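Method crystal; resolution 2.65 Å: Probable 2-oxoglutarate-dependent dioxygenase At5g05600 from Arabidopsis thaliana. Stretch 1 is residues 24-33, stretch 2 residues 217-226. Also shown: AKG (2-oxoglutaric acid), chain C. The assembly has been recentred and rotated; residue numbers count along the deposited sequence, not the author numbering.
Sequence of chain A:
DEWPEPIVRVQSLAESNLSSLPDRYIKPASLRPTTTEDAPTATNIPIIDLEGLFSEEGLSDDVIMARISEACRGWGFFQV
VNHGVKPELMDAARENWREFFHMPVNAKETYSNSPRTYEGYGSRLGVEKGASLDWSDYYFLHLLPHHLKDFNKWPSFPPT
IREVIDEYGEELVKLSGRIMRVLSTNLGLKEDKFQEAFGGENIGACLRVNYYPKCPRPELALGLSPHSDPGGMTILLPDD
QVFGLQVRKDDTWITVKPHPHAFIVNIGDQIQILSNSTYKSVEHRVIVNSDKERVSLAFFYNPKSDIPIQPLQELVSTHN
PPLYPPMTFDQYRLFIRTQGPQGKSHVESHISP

Stretch 1 24-33: RYIKPASLRP
Stretch 2 (217-226) RPELALGLSP

Two largely irregular segments may share a single direct hydrogen bond, with side-chain packing around it. In this dioxygenase, K27 N donates to L220 O at 3.0 Å, almost perfectly straight (179°), joining a 3-10 end at R24–Y25 and the loop after it to a stretch that includes the strand residues L224 and S225. I26 lies nearest L220 (CA–CA 5.3 Å) and P33 nearest E219 (CA–CA 5.8 Å). Beside the bond, I26 (mt; phi/psi -95/122) sets CG2 4.1 Å from CB of L220 (mt; -105/-12).

K27 (-86/157) points CA-to-CB toward the other stretch. Its mmtt chain bends early and then extends, carrying CE to 4.0 Å from L222 CB and NZ to 3.2 Å from S225 OG (chi1 m).

R32 (chi1 -84°, chi2 165°, chi3 -144°, chi4 167°) turns back on its own loop, where NE donates to K27 O at 2.8 Å. That loop is closed by L31 N to P28 O, 3.0 Å. L220 CD2 covers one guanidinium face and approaches R32 CD to 3.7 Å.

P33, C-gamma endo, brings CG to 3.6 Å from A221 O and CD to 4.2 Å from L222 CD2 (L222 is mt). Water 1 bridges the backbones, its O 2.9 Å from Y25 O, to which it donates, and 3.1 Å from L222 N, from which it accepts.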

# COMPACT_ATOMS: atom_id res chain seq x y z
N ARG A 24 -19.64 12.30 -7.50
CA ARG A 24 -19.13 11.16 -6.74
C ARG A 24 -17.63 11.25 -6.52
O ARG A 24 -17.12 10.63 -5.58
CB ARG A 24 -19.46 9.85 -7.46
CG ARG A 24 -20.95 9.56 -7.66
CD ARG A 24 -21.68 9.36 -6.34
NE ARG A 24 -21.04 8.35 -5.50
CZ ARG A 24 -21.25 7.04 -5.60
NH1 ARG A 24 -22.09 6.57 -6.52
NH2 ARG A 24 -20.62 6.20 -4.79
N TYR A 25 -16.91 12.00 -7.36
CA TYR A 25 -15.46 12.10 -7.28
C TYR A 25 -15.00 13.46 -6.78
O TYR A 25 -13.80 13.76 -6.83
CB TYR A 25 -14.84 11.80 -8.65
CG TYR A 25 -15.32 10.49 -9.24
CD1 TYR A 25 -14.64 9.31 -8.98
CD2 TYR A 25 -16.45 10.43 -10.04
CE1 TYR A 25 -15.07 8.11 -9.50
CE2 TYR A 25 -16.89 9.23 -10.57
CZ TYR A 25 -16.20 8.07 -10.29
OH TYR A 25 -16.62 6.87 -10.81
N ILE A 26 -15.91 14.30 -6.29
CA ILE A 26 -15.55 15.58 -5.70
C ILE A 26 -15.43 15.41 -4.19
O ILE A 26 -16.38 14.99 -3.52
CB ILE A 26 -16.59 16.66 -6.04
CG1 ILE A 26 -16.82 16.74 -7.55
CG2 ILE A 26 -16.15 18.01 -5.49
CD1 ILE A 26 -17.92 17.69 -7.95
N LYS A 27 -14.26 15.72 -3.66
CA LYS A 27 -14.06 15.61 -2.23
C LYS A 27 -14.51 16.89 -1.54
O LYS A 27 -14.60 17.95 -2.16
CB LYS A 27 -12.59 15.34 -1.93
CG LYS A 27 -12.01 14.17 -2.71
CD LYS A 27 -12.81 12.90 -2.49
CE LYS A 27 -12.00 11.66 -2.88
NZ LYS A 27 -12.77 10.40 -2.71
N PRO A 28 -14.84 16.81 -0.25
CA PRO A 28 -15.18 18.02 0.50
C PRO A 28 -14.07 19.05 0.40
O PRO A 28 -12.89 18.71 0.27
CB PRO A 28 -15.36 17.52 1.94
CG PRO A 28 -15.77 16.10 1.78
CD PRO A 28 -15.07 15.59 0.55
N ALA A 29 -14.45 20.33 0.47
CA ALA A 29 -13.45 21.39 0.42
C ALA A 29 -12.44 21.27 1.56
O ALA A 29 -11.32 21.77 1.44
CB ALA A 29 -14.14 22.76 0.48
N SER A 30 -12.81 20.60 2.65
CA SER A 30 -11.89 20.44 3.76
C SER A 30 -10.71 19.56 3.40
O SER A 30 -9.64 19.67 4.03
CB SER A 30 -12.61 19.83 4.95
OG SER A 30 -13.80 20.54 5.21
N LEU A 31 -10.86 18.68 2.42
CA LEU A 31 -9.89 17.64 2.17
C LEU A 31 -9.36 17.64 0.75
O LEU A 31 -8.59 16.74 0.39
CB LEU A 31 -10.49 16.27 2.52
CG LEU A 31 -11.09 16.23 3.94
CD1 LEU A 31 -12.24 15.25 4.03
CD2 LEU A 31 -10.03 15.93 5.00
N ARG A 32 -9.75 18.62 -0.07
CA ARG A 32 -9.19 18.76 -1.40
C ARG A 32 -7.71 19.11 -1.32
O ARG A 32 -7.26 19.75 -0.36
CB ARG A 32 -9.93 19.86 -2.17
CG ARG A 32 -11.22 19.41 -2.83
CD ARG A 32 -12.04 20.61 -3.25
NE ARG A 32 -13.47 20.36 -3.09
CZ ARG A 32 -14.40 21.30 -3.14
NH1 ARG A 32 -14.05 22.56 -3.35
NH2 ARG A 32 -15.68 20.99 -2.99
N PRO A 33 -6.92 18.69 -2.31
CA PRO A 33 -5.51 19.10 -2.37
C PRO A 33 -5.38 20.53 -2.88
O PRO A 33 -5.46 21.47 -2.09
CB PRO A 33 -4.89 18.11 -3.35
CG PRO A 33 -6.03 17.65 -4.20
CD PRO A 33 -7.26 17.71 -3.35
N ARG A 217 -10.61 17.78 -13.42
CA ARG A 217 -10.49 18.80 -12.37
C ARG A 217 -9.79 18.20 -11.16
O ARG A 217 -10.42 17.92 -10.13
CB ARG A 217 -11.87 19.36 -11.99
CG ARG A 217 -12.68 19.92 -13.16
CD ARG A 217 -12.38 21.40 -13.39
NE ARG A 217 -12.22 22.12 -12.14
CZ ARG A 217 -13.17 22.85 -11.57
NH1 ARG A 217 -14.36 22.95 -12.14
NH2 ARG A 217 -12.94 23.47 -10.42
N PRO A 218 -8.47 18.00 -11.25
CA PRO A 218 -7.77 17.26 -10.18
C PRO A 218 -7.69 18.02 -8.87
O PRO A 218 -7.43 17.39 -7.84
CB PRO A 218 -6.38 17.03 -10.78
CG PRO A 218 -6.20 18.18 -11.71
CD PRO A 218 -7.55 18.43 -12.31
N GLU A 219 -7.90 19.33 -8.86
CA GLU A 219 -7.91 20.06 -7.60
C GLU A 219 -9.15 19.76 -6.76
O GLU A 219 -9.21 20.20 -5.61
CB GLU A 219 -7.78 21.56 -7.85
CG GLU A 219 -9.10 22.28 -8.08
CD GLU A 219 -9.60 22.18 -9.51
OE1 GLU A 219 -8.95 21.47 -10.32
OE2 GLU A 219 -10.64 22.80 -9.82
N LEU A 220 -10.13 19.04 -7.31
CA LEU A 220 -11.28 18.59 -6.55
C LEU A 220 -11.22 17.11 -6.20
O LEU A 220 -12.02 16.65 -5.38
CB LEU A 220 -12.58 18.85 -7.33
CG LEU A 220 -12.87 20.24 -7.89
CD1 LEU A 220 -14.19 20.21 -8.66
CD2 LEU A 220 -12.92 21.26 -6.78
N ALA A 221 -10.32 16.36 -6.81
CA ALA A 221 -10.32 14.91 -6.75
C ALA A 221 -9.08 14.41 -6.03
O ALA A 221 -8.12 15.14 -5.80
CB ALA A 221 -10.41 14.30 -8.16
N LEU A 222 -9.13 13.13 -5.67
CA LEU A 222 -7.99 12.43 -5.10
C LEU A 222 -7.88 11.08 -5.79
O LEU A 222 -8.88 10.38 -5.95
CB LEU A 222 -8.15 12.23 -3.59
CG LEU A 222 -7.76 13.41 -2.69
CD1 LEU A 222 -8.15 13.13 -1.25
CD2 LEU A 222 -6.28 13.71 -2.79
N GLY A 223 -6.67 10.74 -6.23
CA GLY A 223 -6.45 9.41 -6.77
C GLY A 223 -6.69 8.33 -5.74
O GLY A 223 -7.20 7.25 -6.06
N LEU A 224 -6.36 8.62 -4.48
CA LEU A 224 -6.59 7.70 -3.37
C LEU A 224 -6.68 8.51 -2.09
O LEU A 224 -5.76 9.27 -1.77
CB LEU A 224 -5.46 6.67 -3.29
CG LEU A 224 -5.70 5.42 -2.45
CD1 LEU A 224 -7.05 4.79 -2.79
CD2 LEU A 224 -4.56 4.44 -2.67
N SER A 225 -7.79 8.37 -1.37
CA SER A 225 -8.05 9.15 -0.18
C SER A 225 -7.12 8.75 0.97
O SER A 225 -6.51 7.67 0.93
CB SER A 225 -9.51 9.01 0.24
OG SER A 225 -10.37 9.62 -0.70
N PRO A 226 -6.98 9.60 1.99
CA PRO A 226 -6.03 9.30 3.08
C PRO A 226 -6.29 7.94 3.72
O PRO A 226 -7.43 7.50 3.87
CB PRO A 226 -6.27 10.43 4.08
CG PRO A 226 -6.75 11.55 3.25
CD PRO A 226 -7.59 10.93 2.17
C1 AKG C . -1.12 2.44 -2.08
O1 AKG C . -0.53 1.90 -1.12
O2 AKG C . -2.04 1.80 -2.67
C2 AKG C . -0.73 3.85 -2.52
O5 AKG C . -0.87 4.74 -1.75
C3 AKG C . -0.17 4.15 -3.92
C4 AKG C . 0.89 5.25 -3.81
C5 AKG C . 1.16 5.89 -5.17
O3 AKG C . 2.29 6.38 -5.44
O4 AKG C . 0.24 5.93 -6.03
O HOH W 1 -11.84 11.65 -6.27